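Local coordinates for serine-rich secreted cell wall anchored (LPXTG-motif ) protein (Lactobacillus reuteri ATCC 53608, PDB 5NXK), which probably acts as a cell-wall-anchored adhesin, presenting a pectate lyase-like beta-solenoid domain for attachment of the bacterium to surfaces in the gut of its host, at residues G157-A162 / A183-M188; V177-S182 / M213-N218; N218-I223 / A245-V250; G280-V285 / A299-Q304. One frame throughout, in Å; residues are numbered along the deposited sequence.

Overall arrangement
Followed from the N terminus, these contacts illustrate how a solenoid is secured coil by coil. Interaction 1 opens at 157-162 and closes at 183-188, joining the run into strand 163-164 with the first strand of a four-stranded parallel sheet. Before it closes, interaction 2 has opened at 177-182; it closes at 213-218, so the two cross, and D187 touches N181 where they meet. Interaction 2 ends on N218, the residue that begins interaction 3, which runs on to 245-250 and pairs neighbouring strands of that same sheet. Interaction 4 follows in series: 280-285 adds the sheet's last strand and meets 299-304 on strand 298-303, the outermost strand of the ten-stranded sheet.

Interaction 1: residues G157-A162 / A183-M188; sequences GDKTTA and ATDIDM
T160 and D185 face each other as a reciprocal pair, each side chain serving the backbone of the other. OG1 of T160 sits between its own backbone N and carbonyl carbon (chi1 55°), and from there accepts a hydrogen bond from D185 N at 3.0 Å. The carboxylate of D185 answers, OD2 taking T160 N at 3.1 Å from above the carboxylate plane. K159 crosses D185 at about a right angle and bends at its second torsion; its CB rests on I186 CD1 at 3.7 Å, while its ammonium pairs with E220. In this pectate lyase-like beta-solenoid, the contact brings together the chain entering strands 163-164 and 186-191, the outermost strands of two different parallel sheets. The two backbones are bridged once, at T161 and I186, whose side chains cross obliquely, T161 CB lying 3.9 Å from I186 CB. Just beyond, A162 N bonds to I186 O at 2.8 Å, nearly along the C=O axis. T184 packs its CB against T160 OG1 at 3.5 Å, its hydroxyl being engaged by N181. One water donates to both D158 O and D185 OD2, and another joins T160 OG1 to A183 O.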
loop_
_atom_site.group_PDB
_atom_site.type_symbol
_atom_site.label_atom_id
_atom_site.label_comp_id
_atom_site.label_asym_id
_atom_site.label_seq_id
_atom_site.Cartn_x
_atom_site.Cartn_y
_atom_site.Cartn_z
ATOM N N GLY A 157 -3.315 -18.147 11.136
ATOM C CA GLY A 157 -3.329 -17.236 12.264
ATOM C C GLY A 157 -3.410 -15.794 11.802
ATOM O O GLY A 157 -3.304 -15.519 10.604
ATOM N N ASP A 158 -3.596 -14.884 12.752
ATOM C CA ASP A 158 -3.742 -13.460 12.457
ATOM C C ASP A 158 -2.437 -12.893 11.953
ATOM O O ASP A 158 -1.377 -13.213 12.487
ATOM C CB ASP A 158 -4.176 -12.676 13.700
ATOM C CG ASP A 158 -5.607 -12.962 14.119
ATOM O OD1 ASP A 158 -6.350 -13.610 13.351
ATOM O OD2 ASP A 158 -5.991 -12.519 15.223
ATOM N N LYS A 159 -2.506 -12.037 10.940
ATOM C CA LYS A 159 -1.304 -11.391 10.427
ATOM C C LYS A 159 -1.529 -9.895 10.355
ATOM O O LYS A 159 -2.638 -9.445 10.104
ATOM C CB LYS A 159 -0.925 -11.927 9.034
ATOM C CG LYS A 159 -0.759 -13.439 8.933
ATOM C CD LYS A 159 0.447 -13.947 9.719
ATOM C CE LYS A 159 0.497 -15.475 9.688
ATOM N NZ LYS A 159 1.643 -16.038 10.469
ATOM N N THR A 160 -0.463 -9.130 10.569
ATOM C CA THR A 160 -0.503 -7.681 10.428
ATOM C C THR A 160 0.156 -7.316 9.115
ATOM O O THR A 160 0.906 -8.118 8.553
ATOM C CB THR A 160 0.224 -6.972 11.566
ATOM O OG1 THR A 160 1.567 -7.473 11.653
ATOM C CG2 THR A 160 -0.497 -7.204 12.889
ATOM N N THR A 161 -0.112 -6.113 8.622
ATOM C CA THR A 161 0.449 -5.713 7.347
ATOM C C THR A 161 0.777 -4.231 7.296
ATOM O O THR A 161 0.130 -3.434 7.959
ATOM C CB THR A 161 -0.524 -6.059 6.180
ATOM O OG1 THR A 161 0.092 -5.741 4.930
ATOM C CG2 THR A 161 -1.846 -5.284 6.320
ATOM N N ALA A 162 1.780 -3.871 6.496
ATOM C CA ALA A 162 2.153 -2.466 6.290
ATOM C C ALA A 162 1.205 -1.746 5.339
ATOM O O ALA A 162 0.984 -0.547 5.467
ATOM C CB ALA A 162 3.566 -2.375 5.766
ATOM N N ALA A 183 7.995 -4.000 11.638
ATOM C CA ALA A 183 6.820 -3.850 12.490
ATOM C C ALA A 183 5.689 -4.828 12.195
ATOM O O ALA A 183 4.946 -5.210 13.103
ATOM C CB ALA A 183 6.285 -2.433 12.365
ATOM N N THR A 184 5.540 -5.224 10.935
ATOM C CA THR A 184 4.375 -6.022 10.560
ATOM C C THR A 184 4.736 -7.306 9.811
ATOM O O THR A 184 5.851 -7.444 9.298
ATOM C CB THR A 184 3.394 -5.171 9.721
ATOM O OG1 THR A 184 4.091 -4.583 8.617
ATOM C CG2 THR A 184 2.800 -4.033 10.588
ATOM N N ASP A 185 3.790 -8.243 9.758
ATOM C CA ASP A 185 4.048 -9.562 9.187
ATOM C C ASP A 185 4.088 -9.553 7.670
ATOM O O ASP A 185 4.687 -10.438 7.048
ATOM C CB ASP A 185 2.989 -10.568 9.638
ATOM C CG ASP A 185 2.926 -10.724 11.153
ATOM O OD1 ASP A 185 3.996 -10.731 11.801
ATOM O OD2 ASP A 185 1.805 -10.870 11.687
ATOM N N ILE A 186 3.399 -8.590 7.068
ATOM C CA ILE A 186 3.223 -8.589 5.616
ATOM C C ILE A 186 3.557 -7.192 5.075
ATOM O O ILE A 186 3.158 -6.205 5.675
ATOM C CB ILE A 186 1.771 -9.002 5.226
ATOM C CG1 ILE A 186 1.425 -10.370 5.829
ATOM C CG2 ILE A 186 1.597 -9.022 3.704
ATOM C CD1 ILE A 186 -0.034 -10.769 5.631
ATOM N N ASP A 187 4.308 -7.104 3.974
ATOM C CA ASP A 187 4.632 -5.797 3.391
ATOM C C ASP A 187 3.451 -5.233 2.589
ATOM O O ASP A 187 3.100 -4.064 2.731
ATOM C CB ASP A 187 5.870 -5.870 2.488
ATOM C CG ASP A 187 7.149 -6.274 3.240
ATOM O OD1 ASP A 187 7.215 -6.131 4.483
ATOM O OD2 ASP A 187 8.102 -6.732 2.568
ATOM N N MET A 188 2.846 -6.065 1.742
ATOM C CA MET A 188 1.695 -5.639 0.929
ATOM C C MET A 188 0.620 -6.704 0.993
ATOM O O MET A 188 0.849 -7.832 0.566
ATOM C CB MET A 188 2.086 -5.422 -0.531
ATOM C CG MET A 188 3.057 -4.283 -0.790
ATOM S SD MET A 188 3.511 -4.251 -2.549
ATOM C CE MET A 188 4.499 -2.758 -2.613
HETATM O O HOH W 1 0.465 -11.335 14.180
HETATM O O HOH W 2 2.780 -7.167 13.909
#

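Interaction 2: residues V177-S182 / M213-N218; sequences VVLNNS and MENIGN
The carboxamide of N215 does the work of a peptide group here. With CG anti to the carbonyl carbon (chi1 -66°), its flat end reaches the edge of strand 176-181 and touches two backbone positions at once: ND2 donates to L179 O at 3.0 Å, and OD1 accepts from N181 N at 2.9 Å. L179 O lies close to the amide plane of N215, yet both bonds arrive above the plane of the accepting C=O rather than on a lone pair. Where the parallel pairing of strands 176-181 and 210-214 runs out, a side chain thus carries it one step further. Inward of this pair, L179 CB meets M213 SD at 3.9 Å, the two side chains crossing obliquely. On the outer side, a water takes the E214 N-H at 2.8 Å and lies beside L179 O. Past N215 the chain turns back, held by N218 N bonding to N215 O at 2.8 Å, and N218 lays its CB against N181 O at 3.1 Å; its ND2 is bound by T184 O.

A second shell fixes the two inner amides. D187 accepts from N215 ND2 through OD2 and from N181 ND2 through OD1, while T184 OG1 also bonds to N181 ND2 and A183 N to N181 OD1. With T219 and N222 adding their own hydrogen bonds, four side chains converge on the buried carboxylate of D187. So many donors around one buried carboxylate are consistent with D187 staying ionised, its charge probably stabilised by these neutral hydrogen-bond donors.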
loop_
_atom_site.group_PDB
_atom_site.type_symbol
_atom_site.label_atom_id
_atom_site.label_comp_id
_atom_site.label_asym_id
_atom_site.label_seq_id
_atom_site.Cartn_x
_atom_site.Cartn_y
_atom_site.Cartn_z
ATOM N N VAL A 177 11.151 2.493 -5.497
ATOM C CA VAL A 177 10.344 2.310 -4.311
ATOM C C VAL A 177 11.014 1.332 -3.386
ATOM O O VAL A 177 11.436 0.251 -3.817
ATOM C CB VAL A 177 8.930 1.820 -4.676
ATOM C CG1 VAL A 177 8.117 1.519 -3.427
ATOM C CG2 VAL A 177 8.228 2.854 -5.559
ATOM N N VAL A 178 11.087 1.714 -2.117
ATOM C CA VAL A 178 11.699 0.915 -1.080
ATOM C C VAL A 178 10.682 0.743 0.043
ATOM O O VAL A 178 10.015 1.696 0.416
ATOM C CB VAL A 178 12.982 1.581 -0.530
ATOM C CG1 VAL A 178 13.535 0.792 0.640
ATOM C CG2 VAL A 178 14.044 1.718 -1.635
ATOM N N LEU A 179 10.513 -0.473 0.548
ATOM C CA LEU A 179 9.678 -0.656 1.722
ATOM C C LEU A 179 10.492 -1.377 2.784
ATOM O O LEU A 179 10.955 -2.502 2.573
ATOM C CB LEU A 179 8.403 -1.425 1.381
ATOM C CG LEU A 179 7.303 -1.523 2.446
ATOM C CD1 LEU A 179 5.953 -1.814 1.759
ATOM C CD2 LEU A 179 7.595 -2.551 3.543
ATOM N N ASN A 180 10.641 -0.712 3.926
ATOM C CA ASN A 180 11.388 -1.221 5.064
ATOM C C ASN A 180 10.418 -1.653 6.139
ATOM O O ASN A 180 9.590 -0.868 6.568
ATOM C CB ASN A 180 12.339 -0.149 5.595
ATOM C CG ASN A 180 13.326 0.321 4.541
ATOM O OD1 ASN A 180 14.002 -0.494 3.908
ATOM N ND2 ASN A 180 13.387 1.632 4.319
ATOM N N ASN A 181 10.471 -2.907 6.555
ATOM C CA ASN A 181 9.477 -3.376 7.509
ATOM C C ASN A 181 10.143 -3.950 8.752
ATOM O O ASN A 181 10.860 -4.953 8.691
ATOM C CB ASN A 181 8.555 -4.416 6.852
ATOM C CG ASN A 181 7.283 -4.673 7.654
ATOM O OD1 ASN A 181 7.192 -4.338 8.829
ATOM N ND2 ASN A 181 6.288 -5.269 7.003
ATOM N N SER A 182 9.908 -3.297 9.881
ATOM C CA SER A 182 10.377 -3.813 11.156
ATOM C C SER A 182 9.219 -3.872 12.148
ATOM O O SER A 182 9.428 -3.802 13.353
ATOM C CB SER A 182 11.521 -2.945 11.696
ATOM O OG SER A 182 11.115 -1.589 11.799
ATOM N N MET A 213 12.143 -4.666 -1.279
ATOM C CA MET A 213 11.517 -5.025 -0.012
ATOM C C MET A 213 12.328 -6.140 0.634
ATOM O O MET A 213 11.937 -7.310 0.639
ATOM C CB MET A 213 10.040 -5.412 -0.199
ATOM C CG MET A 213 9.267 -4.452 -1.090
ATOM S SD MET A 213 7.455 -4.496 -0.869
ATOM C CE MET A 213 7.138 -6.102 -1.558
ATOM N N GLU A 214 13.480 -5.751 1.170
ATOM C CA GLU A 214 14.426 -6.698 1.739
ATOM C C GLU A 214 14.182 -6.778 3.237
ATOM O O GLU A 214 14.839 -6.101 4.017
ATOM C CB GLU A 214 15.853 -6.254 1.426
ATOM C CG GLU A 214 16.186 -6.423 -0.053
ATOM C CD GLU A 214 17.583 -5.946 -0.407
ATOM O OE1 GLU A 214 17.942 -4.801 -0.044
ATOM O OE2 GLU A 214 18.310 -6.708 -1.072
ATOM N N ASN A 215 13.247 -7.635 3.629
ATOM C CA ASN A 215 12.709 -7.618 4.980
ATOM C C ASN A 215 12.759 -8.983 5.640
ATOM O O ASN A 215 11.938 -9.308 6.503
ATOM C CB ASN A 215 11.279 -7.087 4.930
ATOM C CG ASN A 215 11.229 -5.628 4.502
ATOM O OD1 ASN A 215 11.991 -4.807 5.016
ATOM N ND2 ASN A 215 10.333 -5.298 3.563
ATOM N N ILE A 216 13.763 -9.758 5.248
ATOM C CA ILE A 216 13.930 -11.124 5.711
ATOM C C ILE A 216 14.132 -11.191 7.238
ATOM O O ILE A 216 13.865 -12.217 7.860
ATOM C CB ILE A 216 15.112 -11.800 4.958
ATOM C CG1 ILE A 216 15.081 -13.318 5.125
ATOM C CG2 ILE A 216 16.452 -11.207 5.377
ATOM C CD1 ILE A 216 15.767 -14.043 3.997
ATOM N N GLY A 217 14.592 -10.101 7.840
ATOM C CA GLY A 217 14.726 -10.039 9.290
ATOM C C GLY A 217 13.393 -9.922 10.031
ATOM O O GLY A 217 13.327 -10.106 11.248
ATOM N N ASN A 218 12.315 -9.650 9.301
ATOM C CA ASN A 218 11.066 -9.256 9.947
ATOM C C ASN A 218 9.799 -9.826 9.315
ATOM O O ASN A 218 8.935 -10.364 9.997
ATOM C CB ASN A 218 10.958 -7.731 9.950
ATOM C CG ASN A 218 9.593 -7.239 10.417
ATOM O OD1 ASN A 218 9.392 -6.979 11.607
ATOM N ND2 ASN A 218 8.645 -7.120 9.481
HETATM O O HOH W 3 13.799 -2.997 1.715
#

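Interaction 3: residues N218-I223 / A245-V250; sequences NTEYNI and AKVDNV
N222 and N249 run alongside each other in the same direction, their amide planes only 5° apart. N249 ND2 donates to N222 OD1 at 2.9 Å, almost straight and nearly along the C=O axis, with A245 CB pressed to N222 OD1 at 3.3 Å. Backbone bonds lock this buried end: I223 N to N249 O at 2.8 Å, and N222 N to D248 O. Such stacking of asparagines at a corner, coil upon coil, is a hallmark of parallel beta-helices, and the stack runs on here, N249 reaching N282 in the next coil. The parallel pairing places Y221 beside D248 on one face of the sheet and I223 beside V250 on the other. E220 O grips two amides, those of V247 and D248, while E220 CB lies over one face of the Y221 ring, toward its rim, and V247 CB meets the ring edge at 4.0 Å from Y221 CE1. Packing loosens toward the partly exposed side. There K246, anchored by its backbone N on T219 O at 2.7 Å, runs out fully extended along N218, its CE 3.6 Å from N218 O. E220 OE1 stays 6.5 Å from K246 NZ, its carboxylate pairing instead with K159.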
loop_
_atom_site.group_PDB
_atom_site.type_symbol
_atom_site.label_atom_id
_atom_site.label_comp_id
_atom_site.label_asym_id
_atom_site.label_seq_id
_atom_site.Cartn_x
_atom_site.Cartn_y
_atom_site.Cartn_z
ATOM N N ASN A 218 12.315 -9.650 9.301
ATOM C CA ASN A 218 11.066 -9.256 9.947
ATOM C C ASN A 218 9.799 -9.826 9.315
ATOM O O ASN A 218 8.935 -10.364 9.997
ATOM C CB ASN A 218 10.958 -7.731 9.950
ATOM C CG ASN A 218 9.593 -7.239 10.417
ATOM O OD1 ASN A 218 9.392 -6.979 11.607
ATOM N ND2 ASN A 218 8.645 -7.120 9.481
ATOM N N THR A 219 9.690 -9.675 8.005
ATOM C CA THR A 219 8.442 -9.930 7.294
ATOM C C THR A 219 8.230 -11.412 6.998
ATOM O O THR A 219 9.167 -12.111 6.629
ATOM C CB THR A 219 8.435 -9.117 6.002
ATOM O OG1 THR A 219 8.423 -7.722 6.334
ATOM C CG2 THR A 219 7.235 -9.438 5.144
ATOM N N GLU A 220 7.003 -11.899 7.174
ATOM C CA GLU A 220 6.696 -13.281 6.797
ATOM C C GLU A 220 6.395 -13.412 5.303
ATOM O O GLU A 220 6.941 -14.289 4.649
ATOM C CB GLU A 220 5.526 -13.814 7.624
ATOM C CG GLU A 220 5.829 -13.870 9.112
ATOM C CD GLU A 220 4.733 -14.545 9.910
ATOM O OE1 GLU A 220 4.918 -15.717 10.298
ATOM O OE2 GLU A 220 3.685 -13.910 10.144
ATOM N N TYR A 221 5.534 -12.548 4.765
ATOM C CA TYR A 221 5.263 -12.535 3.321
ATOM C C TYR A 221 5.457 -11.128 2.779
ATOM O O TYR A 221 4.925 -10.181 3.345
ATOM C CB TYR A 221 3.833 -12.961 2.979
ATOM C CG TYR A 221 3.181 -13.969 3.874
ATOM C CD1 TYR A 221 3.795 -15.171 4.177
ATOM C CD2 TYR A 221 1.922 -13.718 4.408
ATOM C CE1 TYR A 221 3.180 -16.096 4.996
ATOM C CE2 TYR A 221 1.301 -14.632 5.227
ATOM C CZ TYR A 221 1.933 -15.820 5.523
ATOM O OH TYR A 221 1.309 -16.738 6.340
ATOM N N ASN A 222 6.201 -10.972 1.685
ATOM C CA ASN A 222 6.322 -9.644 1.084
ATOM C C ASN A 222 4.984 -9.193 0.479
ATOM O O ASN A 222 4.517 -8.081 0.716
ATOM C CB ASN A 222 7.405 -9.621 0.005
ATOM C CG ASN A 222 8.793 -9.902 0.562
ATOM O OD1 ASN A 222 9.416 -10.886 0.192
ATOM N ND2 ASN A 222 9.274 -9.038 1.458
ATOM N N ILE A 223 4.390 -10.062 -0.326
ATOM C CA ILE A 223 3.149 -9.744 -1.015
ATOM C C ILE A 223 2.140 -10.864 -0.805
ATOM O O ILE A 223 2.407 -12.023 -1.098
ATOM C CB ILE A 223 3.361 -9.529 -2.527
ATOM C CG1 ILE A 223 4.380 -8.413 -2.789
ATOM C CG2 ILE A 223 2.033 -9.198 -3.220
ATOM C CD1 ILE A 223 4.721 -8.254 -4.288
ATOM N N ALA A 245 11.905 -12.288 2.584
ATOM C CA ALA A 245 10.952 -12.452 3.678
ATOM C C ALA A 245 11.241 -13.782 4.352
ATOM O O ALA A 245 11.956 -14.600 3.788
ATOM C CB ALA A 245 9.519 -12.403 3.170
ATOM N N LYS A 246 10.700 -14.009 5.548
ATOM C CA LYS A 246 10.972 -15.272 6.238
ATOM C C LYS A 246 10.310 -16.451 5.532
ATOM O O LYS A 246 10.928 -17.503 5.373
ATOM C CB LYS A 246 10.512 -15.216 7.701
ATOM C CG LYS A 246 11.202 -14.155 8.547
ATOM C CD LYS A 246 10.595 -14.121 9.952
ATOM C CE LYS A 246 11.233 -13.057 10.818
ATOM N NZ LYS A 246 10.520 -12.908 12.122
ATOM N N VAL A 247 9.055 -16.285 5.117
ATOM C CA VAL A 247 8.289 -17.430 4.621
ATOM C C VAL A 247 8.130 -17.442 3.100
ATOM O O VAL A 247 8.728 -18.279 2.436
ATOM C CB VAL A 247 6.897 -17.490 5.266
ATOM C CG1 VAL A 247 6.224 -18.804 4.908
ATOM C CG2 VAL A 247 7.013 -17.364 6.796
ATOM N N ASP A 248 7.341 -16.523 2.548
ATOM C CA ASP A 248 7.118 -16.478 1.093
ATOM C C ASP A 248 7.343 -15.064 0.566
ATOM O O ASP A 248 7.122 -14.103 1.284
ATOM C CB ASP A 248 5.693 -16.919 0.704
ATOM C CG ASP A 248 5.265 -18.241 1.344
ATOM O OD1 ASP A 248 6.033 -19.228 1.328
ATOM O OD2 ASP A 248 4.111 -18.301 1.819
ATOM N N ASN A 249 7.769 -14.922 -0.685
ATOM C CA ASN A 249 7.827 -13.568 -1.261
ATOM C C ASN A 249 6.461 -13.148 -1.802
ATOM O O ASN A 249 6.002 -12.037 -1.534
ATOM C CB ASN A 249 8.877 -13.473 -2.360
ATOM C CG ASN A 249 10.246 -13.879 -1.884
ATOM O OD1 ASN A 249 10.823 -14.850 -2.378
ATOM N ND2 ASN A 249 10.772 -13.151 -0.907
ATOM N N VAL A 250 5.810 -14.040 -2.551
ATOM C CA VAL A 250 4.434 -13.802 -2.997
ATOM C C VAL A 250 3.577 -14.985 -2.600
ATOM O O VAL A 250 3.908 -16.141 -2.890
ATOM C CB VAL A 250 4.306 -13.582 -4.523
ATOM C CG1 VAL A 250 2.834 -13.285 -4.896
ATOM C CG2 VAL A 250 5.221 -12.454 -4.981
#

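Interaction 4: residues G280-V285 / A299-Q304; sequences GSNFRV and ATLIKQ
From CB outward, each side-chain atom of N282 meets strand 298-303. N282 CB, aimed at the strand, meets the branch of L301, standing 3.6 Å from L301 CG. The next atom, N282 CG, anti to the carbonyl carbon (chi1 -55°), lies 3.6 Å from L301 CB, and the two side chains cross obliquely. At the tip the amide divides its tasks. N282 OD1 comes down on L301 CB at 3.3 Å and also accepts from a water, which reaches L301 O weakly. N282 ND2 donates to I302 O at 3.0 Å along a nearly straight path, arriving above the carbonyl plane although that oxygen lies close to the plane of the amide; ND2 also bonds to N249 of the preceding coil. F283 completes the apolar side, its CD2 touching L301 CD2 at 4.1 Å with the side chains at about a right angle. Farther along, the K303 methylenes graze G280 O, and its NZ is held by Q304 O and I278 O. N282, stacked on N249 of the coil before, is thus a corner asparagine of the kind found in parallel beta-helices, here tying 280-285 to the outermost strand of the ten-stranded sheet.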
loop_
_atom_site.group_PDB
_atom_site.type_symbol
_atom_site.label_atom_id
_atom_site.label_comp_id
_atom_site.label_asym_id
_atom_site.label_seq_id
_atom_site.Cartn_x
_atom_site.Cartn_y
_atom_site.Cartn_z
ATOM N N GLY A 280 9.652 -20.935 3.497
ATOM C CA GLY A 280 8.558 -21.237 2.577
ATOM C C GLY A 280 8.967 -21.332 1.113
ATOM O O GLY A 280 9.961 -21.977 0.779
ATOM N N SER A 281 8.208 -20.684 0.235
ATOM C CA SER A 281 8.492 -20.731 -1.198
ATOM C C SER A 281 8.520 -19.304 -1.690
ATOM O O SER A 281 7.786 -18.470 -1.178
ATOM C CB SER A 281 7.427 -21.530 -1.962
ATOM O OG SER A 281 7.180 -22.787 -1.361
ATOM N N ASN A 282 9.363 -19.003 -2.667
ATOM C CA ASN A 282 9.409 -17.643 -3.195
ATOM C C ASN A 282 8.051 -17.239 -3.785
ATOM O O ASN A 282 7.511 -16.177 -3.461
ATOM C CB ASN A 282 10.514 -17.523 -4.245
ATOM C CG ASN A 282 11.862 -17.975 -3.706
ATOM O OD1 ASN A 282 12.282 -19.114 -3.923
ATOM N ND2 ASN A 282 12.530 -17.098 -2.981
ATOM N N PHE A 283 7.500 -18.090 -4.648
ATOM C CA PHE A 283 6.126 -17.900 -5.125
ATOM C C PHE A 283 5.314 -19.053 -4.536
ATOM O O PHE A 283 5.493 -20.209 -4.923
ATOM C CB PHE A 283 6.036 -17.902 -6.665
ATOM C CG PHE A 283 6.755 -16.752 -7.339
ATOM C CD1 PHE A 283 6.696 -15.464 -6.826
ATOM C CD2 PHE A 283 7.471 -16.964 -8.514
ATOM C CE1 PHE A 283 7.343 -14.417 -7.473
ATOM C CE2 PHE A 283 8.115 -15.919 -9.163
ATOM C CZ PHE A 283 8.057 -14.651 -8.647
ATOM N N ARG A 284 4.455 -18.748 -3.575
ATOM C CA ARG A 284 3.705 -19.783 -2.877
ATOM C C ARG A 284 2.266 -19.741 -3.331
ATOM O O ARG A 284 1.549 -18.785 -3.024
ATOM C CB ARG A 284 3.766 -19.585 -1.362
ATOM C CG ARG A 284 2.930 -20.577 -0.541
ATOM C CD ARG A 284 3.414 -22.018 -0.683
ATOM N NE ARG A 284 2.599 -22.943 0.110
ATOM C CZ ARG A 284 2.295 -24.192 -0.237
ATOM N NH1 ARG A 284 2.758 -24.715 -1.370
ATOM N NH2 ARG A 284 1.542 -24.932 0.569
ATOM N N VAL A 285 1.847 -20.753 -4.078
ATOM C CA VAL A 285 0.471 -20.802 -4.557
ATOM C C VAL A 285 -0.142 -22.150 -4.203
ATOM O O VAL A 285 0.417 -23.188 -4.536
ATOM C CB VAL A 285 0.377 -20.563 -6.071
ATOM C CG1 VAL A 285 -1.087 -20.544 -6.505
ATOM C CG2 VAL A 285 1.059 -19.244 -6.450
ATOM N N ALA A 299 15.750 -14.225 -13.411
ATOM C CA ALA A 299 15.275 -14.335 -12.042
ATOM C C ALA A 299 16.134 -15.293 -11.255
ATOM O O ALA A 299 16.590 -16.316 -11.772
ATOM C CB ALA A 299 13.811 -14.780 -12.008
ATOM N N THR A 300 16.343 -14.944 -9.994
ATOM C CA THR A 300 17.031 -15.800 -9.052
ATOM C C THR A 300 16.135 -15.979 -7.838
ATOM O O THR A 300 15.737 -14.996 -7.216
ATOM C CB THR A 300 18.377 -15.200 -8.640
ATOM O OG1 THR A 300 19.192 -15.074 -9.805
ATOM C CG2 THR A 300 19.082 -16.093 -7.611
ATOM N N LEU A 301 15.789 -17.228 -7.531
ATOM C CA LEU A 301 14.924 -17.537 -6.395
ATOM C C LEU A 301 15.676 -18.388 -5.378
ATOM O O LEU A 301 16.121 -19.482 -5.690
ATOM C CB LEU A 301 13.645 -18.267 -6.849
ATOM C CG LEU A 301 12.439 -17.443 -7.313
ATOM C CD1 LEU A 301 12.814 -16.548 -8.482
ATOM C CD2 LEU A 301 11.264 -18.361 -7.701
ATOM N N ILE A 302 15.808 -17.874 -4.162
ATOM C CA ILE A 302 16.634 -18.504 -3.147
ATOM C C ILE A 302 15.821 -18.895 -1.921
ATOM O O ILE A 302 14.938 -18.163 -1.482
ATOM C CB ILE A 302 17.804 -17.570 -2.738
ATOM C CG1 ILE A 302 18.745 -17.366 -3.931
ATOM C CG2 ILE A 302 18.586 -18.145 -1.556
ATOM C CD1 ILE A 302 19.661 -16.181 -3.772
ATOM N N LYS A 303 16.108 -20.075 -1.390
ATOM C CA LYS A 303 15.602 -20.492 -0.093
ATOM C C LYS A 303 16.784 -20.825 0.821
ATOM O O LYS A 303 17.618 -21.665 0.476
ATOM C CB LYS A 303 14.683 -21.707 -0.238
ATOM C CG LYS A 303 14.066 -22.190 1.074
ATOM C CD LYS A 303 13.665 -23.659 0.970
ATOM C CE LYS A 303 13.269 -24.230 2.320
ATOM N NZ LYS A 303 14.331 -24.138 3.366
ATOM N N GLN A 304 16.871 -20.178 1.977
ATOM C CA GLN A 304 17.945 -20.501 2.914
ATOM C C GLN A 304 17.658 -21.868 3.509
ATOM O O GLN A 304 16.508 -22.301 3.520
ATOM C CB GLN A 304 18.058 -19.465 4.021
ATOM C CG GLN A 304 18.306 -18.072 3.514
ATOM C CD GLN A 304 18.557 -17.088 4.634
ATOM O OE1 GLN A 304 18.564 -17.455 5.816
ATOM N NE2 GLN A 304 18.724 -15.818 4.275
HETATM O O HOH W 4 14.460 -21.199 -4.055
#